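Local coordinates for protein polyprenyl synthetase (Nonlabens dokdonensis, PDB 6KD7) that probably acts as a magnesium-dependent prenyltransferase of the FPP/GGPP synthase family, lengthening isoprenoid diphosphates to products such as geranylgeranyl pyrophosphate, at residues E52-T57 with E192-Y197; K59-A64 with A181-V186; T75-D80 with E92-K97; R230-T235 with D268-T273; Y236-S241 with E250-F255. All blocks are in the same frame, centred on the assembly; numbering follows the deposited sequence.

How the interactions relate
The five contacts lie in one helical polyprenyl synthetase chain and form two clusters and one separate site. Interactions 1 and 2 touch, with centres about 9 Å apart; Tyr54 of interaction 1 packs on Ala181, Ala184 and Val186 of interaction 2. Interactions 4 and 5 also have centres about 9 Å apart; Asn232 and Lys233 pack on Phe255, and Lys270 on Trp254. These clusters lie on opposite sides of the chain's centre. Interaction 3 is the one nearest the pyrophosphate: it contains Leu76, which touches it. Interaction 3 shares helix 58-82 with interaction 2, at about 30 Å between centres, and lies about 24 Å from interaction 4.

Interaction 1. Residues E52-T57 with E192-Y197; sequences EMYGAT and ELIYDY
Met53 and Tyr54, at the end of helix 42-54, close on one residue of helix 188-215, Ile194. Met53 comes first. Its methyl CE meets Ile194 CD1 tip to tip at 3.6 Å. The Met53 chain bends at its last torsion (chi3 8°), which swings CE out of line with the rest of the side chain. Tyr54 follows, approaching from the opposite direction to Ile194. Ile194 CD1 lies at the ring edge, near the ring plane, 3.5 Å from Tyr54 CE2. The Tyr54 OH passes the base of the branch, 3.6 Å from Ile194 CB. Ile194 can reach both partners because CG1 lies anti to its backbone N (chi1 -155°) and CD1 continues outward. The Tyr54 hydroxyl is hydrogen-bonded to the Glu190 carboxylate. Replacing Tyr54 with an alanine would probably leave Glu190 without this mate and open a gap beside the Ile194 methyl. Gly55 then ends the helix in a Schellman motif. Its phi of 120° would press a CB against the preceding carbonyl O. At the far end Thr57 is the N-cap of helix 58-82, its OG1 bonded to the N of Asp60. The C-terminal turn of helix 42-54 thus packs its side chains on Ile194, and a short Schellman-to-N-cap connection leads on to helix 58-82, within the all-helical fold of the polyprenyl synthetases.

Interaction 2. Residues K59-A64 with A181-V186; sequences KDAMNA and AIIAGV
Asp60 O and Ala64 N, on one side of the contact, are both hydrogen-bonded to the hydroxyl of Tyr121. These are the two atoms that an unbroken helix would join to each other. The helix is kinked here, and the N of Asn63 and Ala64 lacks its bond to the turn before. The Tyr121 hydroxyl bridges the break. Tyr121 also touches Ile183, which carries the other side of the contact alone. Ile183 places its two branches on different parts of the kinked turn. CG1 lies anti to the carbonyl carbon (chi1 -68°) and takes CD1 over the small residues. CD1 sits 3.7 Å from Ala61 CA and 3.4 Å from Ala64 CB. The second distance is tighter than usual for two carbons. The other branch, CG2, rests 3.9 Å from the CB of the exposed Asp60. Ile183 O is bound by Lys125. Just beyond, Gly185 turns the chain out of helix 158-183 in a Schellman motif. Across the segments the contact is purely apolar. Two alanines let the branched isoleucine come close, with CA atoms of Ala61 and Ile183 6.2 Å apart. The polar backbone atoms at the kink are served by a third residue.

Interaction 3. Residues T75-D80 with E92-K97; sequences TLLHDD and ETVHKK
Asp80 and Thr93 lie across each other at a slant. The carboxylate of Asp80 faces the methyl of Thr93, with Asp80 OD2 3.5 Å from Thr93 CG2. A water ties the same corner: it donates to Asp80 OD2 at 2.7 Å and accepts from Val94 N at 3.0 Å. The other carboxylate oxygen, OD1, is in a salt bridge with Arg88. The carboxylate is thus gripped at both oxygens. Thr93, the N-cap residue of helix 94-97, has its hydroxyl bonded to the O of Ala85. One turn earlier, Leu77 and Val94 cross at about a right angle. Their methyls pack in the buried layer, although the modelled spacing is too short to be trusted. His95 closes the other flank, its ring lying obliquely against the backbone carbonyl of Asp80. Its CG lies between the backbone N and the carbonyl carbon (chi1 58°), which carries the ring toward helix 58-82. Cutting His95 back to an alanine would probably open a gap beside the Asp80 backbone carbonyl. Asp79 and Asp80 begin the first aspartate-rich motif (DDxxD) of this family. The Asp80 side chain is about 6 Å from a bound magnesium ion, and Leu76 touches the pyrophosphate. Arg88, the partner of Asp80, also lines the pyrophosphate pocket. The arrangement is consistent with a second-shell position in a trans-prenyltransferase active site.

Interaction 4. Residues R230-T235 with D268-T273; sequences RENKKT and DEKKET
Lys270 NZ donates to Asn232 OD1 at 2.5 Å, a hydrogen bond modelled shorter than usual. The ammonium group comes to the carbonyl oxygen at a C=O...N angle of 130°, tilted 16° from the amide plane. The two side chains cross at about a right angle. A water adds a second link: it accepts from Lys270 NZ at 2.6 Å and donates to Arg230 O at 2.7 Å. Lys270 reaches this far because its chain is fully extended. Beside it, Lys271 CE lies 4.1 Å from Arg230 CB. The two positive ends, Arg230 NE and Lys271 NZ, both form salt bridges with Glu224.

The next shell fixes Asn232. Its ND2 is hydrogen-bonded to the O of Leu257, and its left-handed backbone (phi 55°) forms a Schellman motif that ends helix 227-230. Glu231 then ties the segment to itself, with its OE1 3.0 Å from Lys233 NZ and its OE2 in a salt bridge with Arg230 NH2. The contact thus joins the turn between helices 227-230 and 236-241 to the flank of helix 264-281. Lys270 NZ also makes weak hydrogen bonds with Trp254 O, ending helix 248-254, and Leu257 O beyond it.

Interaction 5. Residues Y236-S241 with E250-F255; sequences YLYLKS and ELKEWF
Tyr238 and Phe255 form a face-to-face stack, their centroids 4.1 Å apart and their planes inclined at 29°. The side chains slide past each other from opposite directions. The rings are offset, with the CD2 side of Tyr238 over the centre of the Phe255 ring: CD2 stands 3.4 Å above the Phe255 plane, and Tyr238 CE2 is 3.4 Å from Phe255 CG. The tyrosine reaches across because its CG lies anti to the backbone N (chi1 170°).

Packing beside the stack is of two kinds. Lys252 crosses the end of Tyr238 at about a right angle, its CG methylene lying against the hydroxyl, 3.5 Å from Tyr238 OH. Further along, Ser241 CB meets Leu251 CD1 at 3.5 Å, a carbon contact where the two backbones come nearest.

The Ser241 hydroxyl bonds away from the contact. Ser241 OG donates to Leu237 O at 2.8 Å, while Ser241 N reaches the same oxygen from the other face. Ser241 OG is also hydrogen-bonded to Ser281. The hydroxyl is thereby turned from Leu251, and the Ser241 CB makes the contact. The two short axes lie 11.0 Å apart, a spacing that the aromatic pair fills. What joins the segments is therefore ring stacking and carbon packing, while the Ser241 hydroxyl is satisfied by its own helix and by Ser281.

Interaction 1. Residues E52-T57 with E192-Y197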
# COMPACT_ATOMS: atom_id res chain seq x y z
N GLU A 52 43.11 32.39 8.98
CA GLU A 52 43.50 33.80 9.31
C GLU A 52 44.30 33.86 10.62
O GLU A 52 45.42 34.35 10.60
CB GLU A 52 42.27 34.68 9.37
CG GLU A 52 41.74 34.98 8.01
CD GLU A 52 40.57 35.96 8.03
OE1 GLU A 52 39.95 36.12 9.13
OE2 GLU A 52 40.28 36.54 6.96
N MET A 53 43.75 33.32 11.70
CA MET A 53 44.39 33.27 13.02
C MET A 53 45.82 32.75 12.93
O MET A 53 46.57 33.03 13.86
CB MET A 53 43.68 32.31 13.95
CG MET A 53 42.37 32.84 14.47
SD MET A 53 41.35 31.58 15.36
CE MET A 53 42.47 30.18 15.47
N TYR A 54 46.14 31.85 12.00
CA TYR A 54 47.47 31.21 11.99
C TYR A 54 48.33 31.83 10.88
O TYR A 54 49.48 31.41 10.67
CB TYR A 54 47.35 29.70 11.82
CG TYR A 54 46.99 28.92 13.06
CD1 TYR A 54 47.81 28.88 14.17
CD2 TYR A 54 45.83 28.16 13.10
CE1 TYR A 54 47.47 28.16 15.31
CE2 TYR A 54 45.50 27.40 14.22
CZ TYR A 54 46.31 27.40 15.33
OH TYR A 54 45.93 26.63 16.39
N GLY A 55 47.80 32.80 10.16
CA GLY A 55 48.64 33.63 9.30
C GLY A 55 48.25 33.56 7.86
O GLY A 55 48.79 34.38 7.12
N ALA A 56 47.38 32.64 7.42
CA ALA A 56 47.08 32.54 5.98
C ALA A 56 45.95 33.50 5.68
O ALA A 56 45.43 34.08 6.62
CB ALA A 56 46.76 31.12 5.62
N THR A 57 45.55 33.61 4.42
CA THR A 57 44.31 34.32 4.04
C THR A 57 43.10 33.38 3.97
O THR A 57 43.25 32.16 3.70
CB THR A 57 44.50 35.03 2.69
OG1 THR A 57 44.88 34.08 1.69
CG2 THR A 57 45.60 36.06 2.79
N GLU A 192 46.42 19.46 16.08
CA GLU A 192 45.62 18.68 17.04
C GLU A 192 45.06 19.58 18.13
O GLU A 192 44.01 19.24 18.67
CB GLU A 192 46.40 17.44 17.48
CG GLU A 192 46.85 16.61 16.29
CD GLU A 192 47.33 15.21 16.60
OE1 GLU A 192 47.27 14.37 15.69
OE2 GLU A 192 47.75 14.96 17.73
N LEU A 193 45.73 20.68 18.48
CA LEU A 193 45.21 21.50 19.60
C LEU A 193 43.95 22.19 19.06
O LEU A 193 42.95 22.26 19.79
CB LEU A 193 46.27 22.49 20.11
CG LEU A 193 47.37 21.90 21.00
CD1 LEU A 193 48.33 23.00 21.44
CD2 LEU A 193 46.83 21.22 22.23
N ILE A 194 44.00 22.76 17.87
CA ILE A 194 42.78 23.44 17.34
C ILE A 194 41.67 22.39 17.11
O ILE A 194 40.53 22.71 17.37
CB ILE A 194 43.05 24.41 16.19
CG1 ILE A 194 41.95 25.47 16.12
CG2 ILE A 194 43.25 23.67 14.88
CD1 ILE A 194 42.21 26.58 15.15
N TYR A 195 42.04 21.20 16.63
CA TYR A 195 41.08 20.08 16.46
C TYR A 195 40.34 19.85 17.77
O TYR A 195 39.11 19.83 17.76
CB TYR A 195 41.76 18.78 16.03
CG TYR A 195 40.84 17.61 15.80
CD1 TYR A 195 40.27 17.38 14.56
CD2 TYR A 195 40.60 16.69 16.80
CE1 TYR A 195 39.47 16.27 14.32
CE2 TYR A 195 39.79 15.59 16.58
CZ TYR A 195 39.19 15.40 15.35
OH TYR A 195 38.40 14.30 15.13
N ASP A 196 41.08 19.70 18.85
CA ASP A 196 40.52 19.44 20.20
C ASP A 196 39.54 20.54 20.62
O ASP A 196 38.52 20.21 21.26
CB ASP A 196 41.65 19.32 21.23
CG ASP A 196 42.48 18.07 21.08
OD1 ASP A 196 42.14 17.19 20.24
OD2 ASP A 196 43.47 17.95 21.85
N TYR A 197 39.88 21.80 20.37
CA TYR A 197 38.96 22.91 20.61
C TYR A 197 37.64 22.57 19.89
O TYR A 197 36.57 22.69 20.52
CB TYR A 197 39.55 24.23 20.11
CG TYR A 197 38.55 25.32 19.84
CD1 TYR A 197 37.72 25.80 20.84
CD2 TYR A 197 38.46 25.88 18.59
CE1 TYR A 197 36.81 26.83 20.59
CE2 TYR A 197 37.53 26.87 18.33
CZ TYR A 197 36.69 27.32 19.33
OH TYR A 197 35.77 28.27 19.02

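Interaction 2. Residues K59-A64 with A181-V186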
# COMPACT_ATOMS: atom_id res chain seq x y z
N LYS A 59 41.29 33.65 1.42
CA LYS A 59 41.37 33.26 -0.00
C LYS A 59 42.17 31.96 -0.12
O LYS A 59 41.79 31.13 -0.93
CB LYS A 59 41.99 34.39 -0.82
CG LYS A 59 42.21 34.07 -2.29
CD LYS A 59 43.06 35.09 -3.01
CE LYS A 59 43.65 34.55 -4.29
NZ LYS A 59 44.18 35.63 -5.15
N ASP A 60 43.21 31.81 0.68
CA ASP A 60 44.05 30.60 0.56
C ASP A 60 43.21 29.38 0.99
O ASP A 60 43.28 28.37 0.29
CB ASP A 60 45.33 30.59 1.42
CG ASP A 60 46.43 31.58 1.04
OD1 ASP A 60 46.58 31.86 -0.19
OD2 ASP A 60 47.12 32.08 2.02
N ALA A 61 42.45 29.52 2.08
CA ALA A 61 41.67 28.45 2.72
C ALA A 61 40.34 28.18 2.01
O ALA A 61 39.65 27.26 2.39
CB ALA A 61 41.46 28.79 4.16
N MET A 62 39.99 28.96 1.00
CA MET A 62 38.60 29.06 0.52
C MET A 62 38.19 27.70 -0.07
O MET A 62 37.11 27.24 0.29
CB MET A 62 38.44 30.13 -0.55
CG MET A 62 36.98 30.46 -0.88
SD MET A 62 35.99 30.98 0.55
CE MET A 62 36.84 32.49 1.03
N ASN A 63 38.99 27.11 -0.97
CA ASN A 63 38.61 25.83 -1.63
C ASN A 63 38.35 24.76 -0.54
O ASN A 63 37.32 24.09 -0.63
CB ASN A 63 39.64 25.42 -2.68
CG ASN A 63 39.49 26.22 -3.96
OD1 ASN A 63 38.62 27.05 -4.10
ND2 ASN A 63 40.33 25.93 -4.93
N ALA A 64 39.18 24.69 0.49
CA ALA A 64 39.02 23.73 1.59
C ALA A 64 37.74 24.03 2.39
O ALA A 64 37.09 23.07 2.88
CB ALA A 64 40.19 23.75 2.50
N ALA A 181 44.34 25.37 9.74
CA ALA A 181 45.67 25.24 10.35
C ALA A 181 46.63 24.57 9.35
O ALA A 181 47.75 25.07 9.15
CB ALA A 181 45.53 24.52 11.66
N ILE A 182 46.19 23.53 8.65
CA ILE A 182 47.04 22.84 7.64
C ILE A 182 47.36 23.84 6.55
O ILE A 182 48.48 23.87 6.07
CB ILE A 182 46.33 21.61 7.04
CG1 ILE A 182 46.27 20.46 8.05
CG2 ILE A 182 46.96 21.19 5.72
CD1 ILE A 182 45.27 19.41 7.63
N ILE A 183 46.39 24.62 6.12
CA ILE A 183 46.65 25.58 5.01
C ILE A 183 47.64 26.67 5.45
O ILE A 183 48.31 27.22 4.58
CB ILE A 183 45.32 26.09 4.44
CG1 ILE A 183 44.62 24.94 3.72
CG2 ILE A 183 45.55 27.28 3.52
CD1 ILE A 183 43.15 25.13 3.51
N ALA A 184 47.70 26.98 6.74
CA ALA A 184 48.59 28.03 7.28
C ALA A 184 49.99 27.44 7.52
O ALA A 184 50.85 28.17 8.01
CB ALA A 184 48.03 28.58 8.59
N GLY A 185 50.16 26.13 7.37
CA GLY A 185 51.46 25.45 7.46
C GLY A 185 51.77 25.08 8.89
O GLY A 185 52.90 24.73 9.21
N VAL A 186 50.80 25.12 9.77
CA VAL A 186 51.07 24.80 11.20
C VAL A 186 51.46 23.32 11.32
O VAL A 186 51.06 22.54 10.47
CB VAL A 186 49.81 25.20 11.97
CG1 VAL A 186 49.58 24.43 13.25
CG2 VAL A 186 49.82 26.68 12.22

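Interaction 3. Residues T75-D80 with E92-K97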
# COMPACT_ATOMS: atom_id res chain seq x y z
N THR A 75 26.14 15.04 3.59
CA THR A 75 25.63 14.26 4.71
C THR A 75 24.16 14.62 4.94
O THR A 75 23.41 13.74 5.31
CB THR A 75 26.47 14.38 5.99
OG1 THR A 75 26.28 15.65 6.59
CG2 THR A 75 27.93 14.14 5.71
N LEU A 76 23.76 15.88 4.77
CA LEU A 76 22.36 16.23 5.06
C LEU A 76 21.44 15.57 4.02
O LEU A 76 20.31 15.13 4.34
CB LEU A 76 22.22 17.75 5.03
CG LEU A 76 23.05 18.51 6.05
CD1 LEU A 76 22.83 20.00 5.82
CD2 LEU A 76 22.75 18.14 7.49
N LEU A 77 21.91 15.52 2.78
CA LEU A 77 21.10 14.97 1.67
C LEU A 77 20.80 13.49 1.93
O LEU A 77 19.63 13.14 1.94
CB LEU A 77 21.93 15.15 0.39
CG LEU A 77 21.16 15.43 -0.89
CD1 LEU A 77 20.00 16.35 -0.59
CD2 LEU A 77 22.06 16.08 -1.92
N HIS A 78 21.81 12.70 2.28
CA HIS A 78 21.61 11.25 2.55
C HIS A 78 20.82 11.13 3.85
O HIS A 78 19.95 10.27 3.97
CB HIS A 78 22.95 10.53 2.57
CG HIS A 78 23.50 10.18 1.24
ND1 HIS A 78 22.95 10.62 0.04
CD2 HIS A 78 24.53 9.38 0.92
CE1 HIS A 78 23.63 10.09 -0.98
NE2 HIS A 78 24.60 9.31 -0.47
N ASP A 79 21.14 11.96 4.83
CA ASP A 79 20.46 11.87 6.15
C ASP A 79 18.97 12.17 6.00
O ASP A 79 18.19 11.47 6.61
CB ASP A 79 21.08 12.81 7.17
CG ASP A 79 20.49 12.52 8.53
OD1 ASP A 79 20.81 11.46 9.07
OD2 ASP A 79 19.66 13.30 8.97
N ASP A 80 18.61 13.17 5.21
CA ASP A 80 17.19 13.52 4.98
C ASP A 80 16.49 12.30 4.36
O ASP A 80 15.35 12.05 4.70
CB ASP A 80 17.07 14.74 4.08
CG ASP A 80 17.34 16.09 4.73
OD1 ASP A 80 17.28 16.19 5.98
OD2 ASP A 80 17.59 17.06 3.93
N GLU A 92 11.37 21.97 0.60
CA GLU A 92 11.32 20.51 0.37
C GLU A 92 12.74 19.94 0.37
O GLU A 92 13.65 20.56 -0.19
CB GLU A 92 10.61 20.18 -0.94
CG GLU A 92 9.10 20.30 -0.79
CD GLU A 92 8.27 19.79 -1.95
OE1 GLU A 92 8.84 19.66 -3.06
OE2 GLU A 92 7.05 19.50 -1.70
N THR A 93 12.90 18.77 0.96
CA THR A 93 14.16 18.00 0.86
C THR A 93 14.37 17.57 -0.59
O THR A 93 13.39 17.47 -1.34
CB THR A 93 14.12 16.87 1.86
OG1 THR A 93 12.92 16.15 1.59
CG2 THR A 93 14.18 17.42 3.27
N VAL A 94 15.61 17.28 -0.94
CA VAL A 94 15.99 16.89 -2.31
C VAL A 94 15.17 15.67 -2.71
O VAL A 94 14.71 15.68 -3.85
CB VAL A 94 17.51 16.65 -2.41
CG1 VAL A 94 17.86 15.92 -3.69
CG2 VAL A 94 18.28 17.97 -2.30
N HIS A 95 15.02 14.65 -1.85
CA HIS A 95 14.35 13.40 -2.29
C HIS A 95 12.83 13.61 -2.47
O HIS A 95 12.21 12.77 -3.13
CB HIS A 95 14.66 12.27 -1.34
CG HIS A 95 14.28 12.53 0.06
ND1 HIS A 95 13.12 11.99 0.59
CD2 HIS A 95 14.84 13.31 1.00
CE1 HIS A 95 13.01 12.36 1.85
NE2 HIS A 95 14.08 13.17 2.13
N LYS A 96 12.29 14.64 -1.83
CA LYS A 96 10.86 15.01 -1.98
C LYS A 96 10.65 15.85 -3.24
O LYS A 96 9.72 15.58 -3.97
CB LYS A 96 10.39 15.74 -0.73
CG LYS A 96 10.12 14.84 0.45
CD LYS A 96 9.45 13.57 0.01
CE LYS A 96 8.47 13.04 1.02
NZ LYS A 96 7.69 11.92 0.45
N LYS A 97 11.52 16.84 -3.47
CA LYS A 97 11.43 17.72 -4.66
C LYS A 97 11.71 16.91 -5.92
O LYS A 97 11.04 17.11 -6.92
CB LYS A 97 12.41 18.89 -4.52
CG LYS A 97 12.46 19.81 -5.71
CD LYS A 97 13.16 21.10 -5.42
CE LYS A 97 13.34 21.95 -6.65
NZ LYS A 97 12.04 22.39 -7.18
O HOH W 1 17.64 16.97 1.21

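Interaction 4. Residues R230-T235 with D268-T273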
# COMPACT_ATOMS: atom_id res chain seq x y z
N ARG A 230 8.93 12.93 20.73
CA ARG A 230 7.97 12.23 19.86
C ARG A 230 8.61 10.96 19.28
O ARG A 230 7.90 9.92 19.16
CB ARG A 230 7.50 13.16 18.76
CG ARG A 230 6.59 12.45 17.77
CD ARG A 230 5.92 13.43 16.83
NE ARG A 230 6.93 14.02 15.98
CZ ARG A 230 7.60 13.36 15.04
NH1 ARG A 230 7.37 12.08 14.77
NH2 ARG A 230 8.52 14.01 14.36
N GLU A 231 9.88 11.02 18.90
CA GLU A 231 10.55 9.90 18.19
C GLU A 231 11.28 9.01 19.19
O GLU A 231 11.95 8.08 18.79
CB GLU A 231 11.51 10.44 17.15
CG GLU A 231 10.80 11.14 16.01
CD GLU A 231 11.70 11.54 14.84
OE1 GLU A 231 12.94 11.65 15.05
OE2 GLU A 231 11.18 11.75 13.73
N ASN A 232 11.13 9.28 20.48
CA ASN A 232 11.78 8.48 21.54
C ASN A 232 13.29 8.42 21.30
O ASN A 232 13.86 7.38 21.63
CB ASN A 232 11.14 7.08 21.64
CG ASN A 232 9.65 7.17 21.87
OD1 ASN A 232 9.19 7.90 22.76
ND2 ASN A 232 8.90 6.50 21.02
N LYS A 233 13.93 9.51 20.87
CA LYS A 233 15.41 9.54 20.74
C LYS A 233 15.99 9.67 22.14
O LYS A 233 15.58 10.57 22.90
CB LYS A 233 15.89 10.69 19.87
CG LYS A 233 15.59 10.51 18.40
CD LYS A 233 16.80 10.45 17.49
CE LYS A 233 16.53 11.10 16.14
NZ LYS A 233 15.60 10.29 15.30
N LYS A 234 16.89 8.77 22.48
CA LYS A 234 17.51 8.76 23.83
C LYS A 234 18.69 9.75 23.83
O LYS A 234 19.84 9.32 23.57
CB LYS A 234 17.89 7.30 24.15
CG LYS A 234 16.70 6.38 24.44
CD LYS A 234 17.10 5.01 24.95
CE LYS A 234 17.78 4.15 23.90
NZ LYS A 234 16.79 3.71 22.89
N THR A 235 18.39 11.03 23.97
CA THR A 235 19.41 12.11 23.94
C THR A 235 19.92 12.35 25.36
O THR A 235 19.45 11.69 26.30
CB THR A 235 18.86 13.38 23.33
OG1 THR A 235 17.89 13.93 24.21
CG2 THR A 235 18.29 13.19 21.95
N ASP A 268 1.23 15.85 22.03
CA ASP A 268 1.42 17.13 22.76
C ASP A 268 1.40 16.86 24.26
O ASP A 268 2.27 17.40 24.94
CB ASP A 268 0.36 18.16 22.36
CG ASP A 268 0.53 18.65 20.94
OD1 ASP A 268 1.57 18.38 20.36
OD2 ASP A 268 -0.39 19.30 20.43
N GLU A 269 0.50 16.01 24.76
CA GLU A 269 0.51 15.73 26.22
C GLU A 269 1.81 15.01 26.60
O GLU A 269 2.30 15.24 27.70
CB GLU A 269 -0.71 14.98 26.73
CG GLU A 269 -0.63 14.75 28.23
CD GLU A 269 -1.77 13.99 28.88
OE1 GLU A 269 -1.59 13.51 30.00
OE2 GLU A 269 -2.82 13.88 28.26
N LYS A 270 2.27 14.11 25.74
CA LYS A 270 3.53 13.38 26.00
C LYS A 270 4.68 14.40 26.08
O LYS A 270 5.46 14.32 27.01
CB LYS A 270 3.81 12.39 24.87
CG LYS A 270 5.10 11.61 25.01
CD LYS A 270 5.38 10.66 23.88
CE LYS A 270 6.64 9.86 24.10
NZ LYS A 270 6.86 8.89 23.01
N LYS A 271 4.72 15.35 25.15
CA LYS A 271 5.80 16.36 25.14
C LYS A 271 5.75 17.22 26.41
O LYS A 271 6.79 17.34 27.05
CB LYS A 271 5.67 17.25 23.90
CG LYS A 271 5.87 16.52 22.58
CD LYS A 271 5.78 17.44 21.39
CE LYS A 271 6.06 16.73 20.08
NZ LYS A 271 6.01 17.67 18.94
N GLU A 272 4.56 17.69 26.80
CA GLU A 272 4.44 18.53 28.03
C GLU A 272 4.83 17.70 29.23
O GLU A 272 5.64 18.17 30.05
CB GLU A 272 3.07 19.20 28.14
CG GLU A 272 2.87 20.31 27.10
CD GLU A 272 4.09 21.20 26.80
OE1 GLU A 272 4.82 21.62 27.77
OE2 GLU A 272 4.36 21.45 25.58
N THR A 273 4.38 16.45 29.31
CA THR A 273 4.62 15.63 30.51
C THR A 273 6.09 15.25 30.59
O THR A 273 6.68 15.32 31.72
CB THR A 273 3.76 14.36 30.50
OG1 THR A 273 2.41 14.73 30.21
CG2 THR A 273 3.86 13.64 31.82
O HOH W 2 5.77 9.55 20.70

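Interaction 5. Residues Y236-S241 with E250-F255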
# COMPACT_ATOMS: atom_id res chain seq x y z
N TYR A 236 20.88 13.26 25.51
CA TYR A 236 21.53 13.48 26.82
C TYR A 236 20.46 13.85 27.84
O TYR A 236 20.53 13.39 28.96
CB TYR A 236 22.60 14.56 26.70
CG TYR A 236 23.55 14.64 27.87
CD1 TYR A 236 24.69 13.87 27.91
CD2 TYR A 236 23.30 15.49 28.93
CE1 TYR A 236 25.57 13.93 28.97
CE2 TYR A 236 24.17 15.57 30.00
CZ TYR A 236 25.30 14.79 30.02
OH TYR A 236 26.15 14.87 31.08
N LEU A 237 19.47 14.62 27.40
CA LEU A 237 18.37 15.09 28.27
C LEU A 237 17.63 13.87 28.83
O LEU A 237 17.46 13.82 30.04
CB LEU A 237 17.47 15.90 27.33
CG LEU A 237 16.53 16.93 27.95
CD1 LEU A 237 17.21 17.68 29.07
CD2 LEU A 237 16.03 17.87 26.88
N TYR A 238 17.28 12.90 28.00
CA TYR A 238 16.58 11.67 28.49
C TYR A 238 17.51 10.79 29.34
O TYR A 238 17.09 10.37 30.40
CB TYR A 238 16.03 10.86 27.32
CG TYR A 238 15.52 9.49 27.68
CD1 TYR A 238 16.36 8.39 27.63
CD2 TYR A 238 14.21 9.28 28.04
CE1 TYR A 238 15.91 7.12 27.94
CE2 TYR A 238 13.74 8.02 28.35
CZ TYR A 238 14.59 6.94 28.31
OH TYR A 238 14.15 5.69 28.61
N LEU A 239 18.74 10.60 28.89
CA LEU A 239 19.70 9.69 29.57
C LEU A 239 19.96 10.16 31.00
O LEU A 239 20.07 9.31 31.87
CB LEU A 239 20.99 9.61 28.75
CG LEU A 239 20.87 8.89 27.41
CD1 LEU A 239 22.18 8.94 26.65
CD2 LEU A 239 20.44 7.45 27.61
N LYS A 240 20.04 11.46 31.23
CA LYS A 240 20.30 12.04 32.57
C LYS A 240 19.01 12.00 33.40
O LYS A 240 19.09 11.68 34.58
CB LYS A 240 20.82 13.48 32.46
CG LYS A 240 22.19 13.63 31.81
CD LYS A 240 23.27 12.79 32.46
CE LYS A 240 23.79 13.38 33.75
NZ LYS A 240 24.75 12.44 34.36
N SER A 241 17.87 12.29 32.79
CA SER A 241 16.55 12.24 33.46
C SER A 241 16.30 10.85 34.06
O SER A 241 15.85 10.79 35.21
CB SER A 241 15.50 12.65 32.53
OG SER A 241 15.63 14.02 32.20
N GLU A 250 8.28 5.91 34.75
CA GLU A 250 7.23 6.57 33.92
C GLU A 250 7.87 7.34 32.74
O GLU A 250 7.12 7.61 31.77
CB GLU A 250 6.24 7.46 34.70
CG GLU A 250 4.93 7.72 33.92
CD GLU A 250 3.96 8.72 34.54
OE1 GLU A 250 3.48 9.65 33.81
OE2 GLU A 250 3.73 8.59 35.76
N LEU A 251 9.17 7.67 32.78
CA LEU A 251 9.86 8.17 31.56
C LEU A 251 10.02 7.02 30.56
O LEU A 251 9.67 7.21 29.41
CB LEU A 251 11.21 8.80 31.87
CG LEU A 251 11.18 10.30 32.07
CD1 LEU A 251 12.53 10.78 32.55
CD2 LEU A 251 10.75 11.02 30.81
N LYS A 252 10.48 5.87 31.01
CA LYS A 252 10.64 4.71 30.11
C LYS A 252 9.28 4.32 29.52
O LYS A 252 9.27 3.91 28.34
CB LYS A 252 11.33 3.56 30.83
CG LYS A 252 12.75 3.90 31.25
CD LYS A 252 13.47 2.76 31.90
CE LYS A 252 14.70 3.23 32.64
NZ LYS A 252 15.53 2.06 33.02
N GLU A 253 8.18 4.55 30.23
CA GLU A 253 6.85 4.13 29.74
C GLU A 253 6.42 5.14 28.69
O GLU A 253 5.93 4.71 27.63
CB GLU A 253 5.86 3.92 30.89
CG GLU A 253 5.99 2.52 31.51
CD GLU A 253 5.37 2.37 32.89
OE1 GLU A 253 5.51 1.28 33.50
OE2 GLU A 253 4.75 3.36 33.36
N TRP A 254 6.67 6.43 28.91
CA TRP A 254 6.36 7.42 27.84
C TRP A 254 7.18 7.08 26.59
O TRP A 254 6.66 7.21 25.50
CB TRP A 254 6.65 8.83 28.33
CG TRP A 254 5.54 9.41 29.15
CD1 TRP A 254 5.53 9.62 30.49
CD2 TRP A 254 4.23 9.80 28.67
NE1 TRP A 254 4.33 10.16 30.88
CE2 TRP A 254 3.51 10.27 29.79
CE3 TRP A 254 3.59 9.77 27.42
CZ2 TRP A 254 2.21 10.75 29.69
CZ3 TRP A 254 2.30 10.25 27.32
CH2 TRP A 254 1.61 10.72 28.45
N PHE A 255 8.42 6.64 26.77
CA PHE A 255 9.38 6.43 25.65
C PHE A 255 9.08 5.09 24.97
O PHE A 255 9.75 4.78 23.99
CB PHE A 255 10.83 6.57 26.12
CG PHE A 255 11.39 7.96 25.88
CD1 PHE A 255 10.80 9.07 26.46
CD2 PHE A 255 12.45 8.16 25.00
CE1 PHE A 255 11.26 10.35 26.19
CE2 PHE A 255 12.91 9.45 24.72
CZ PHE A 255 12.32 10.54 25.31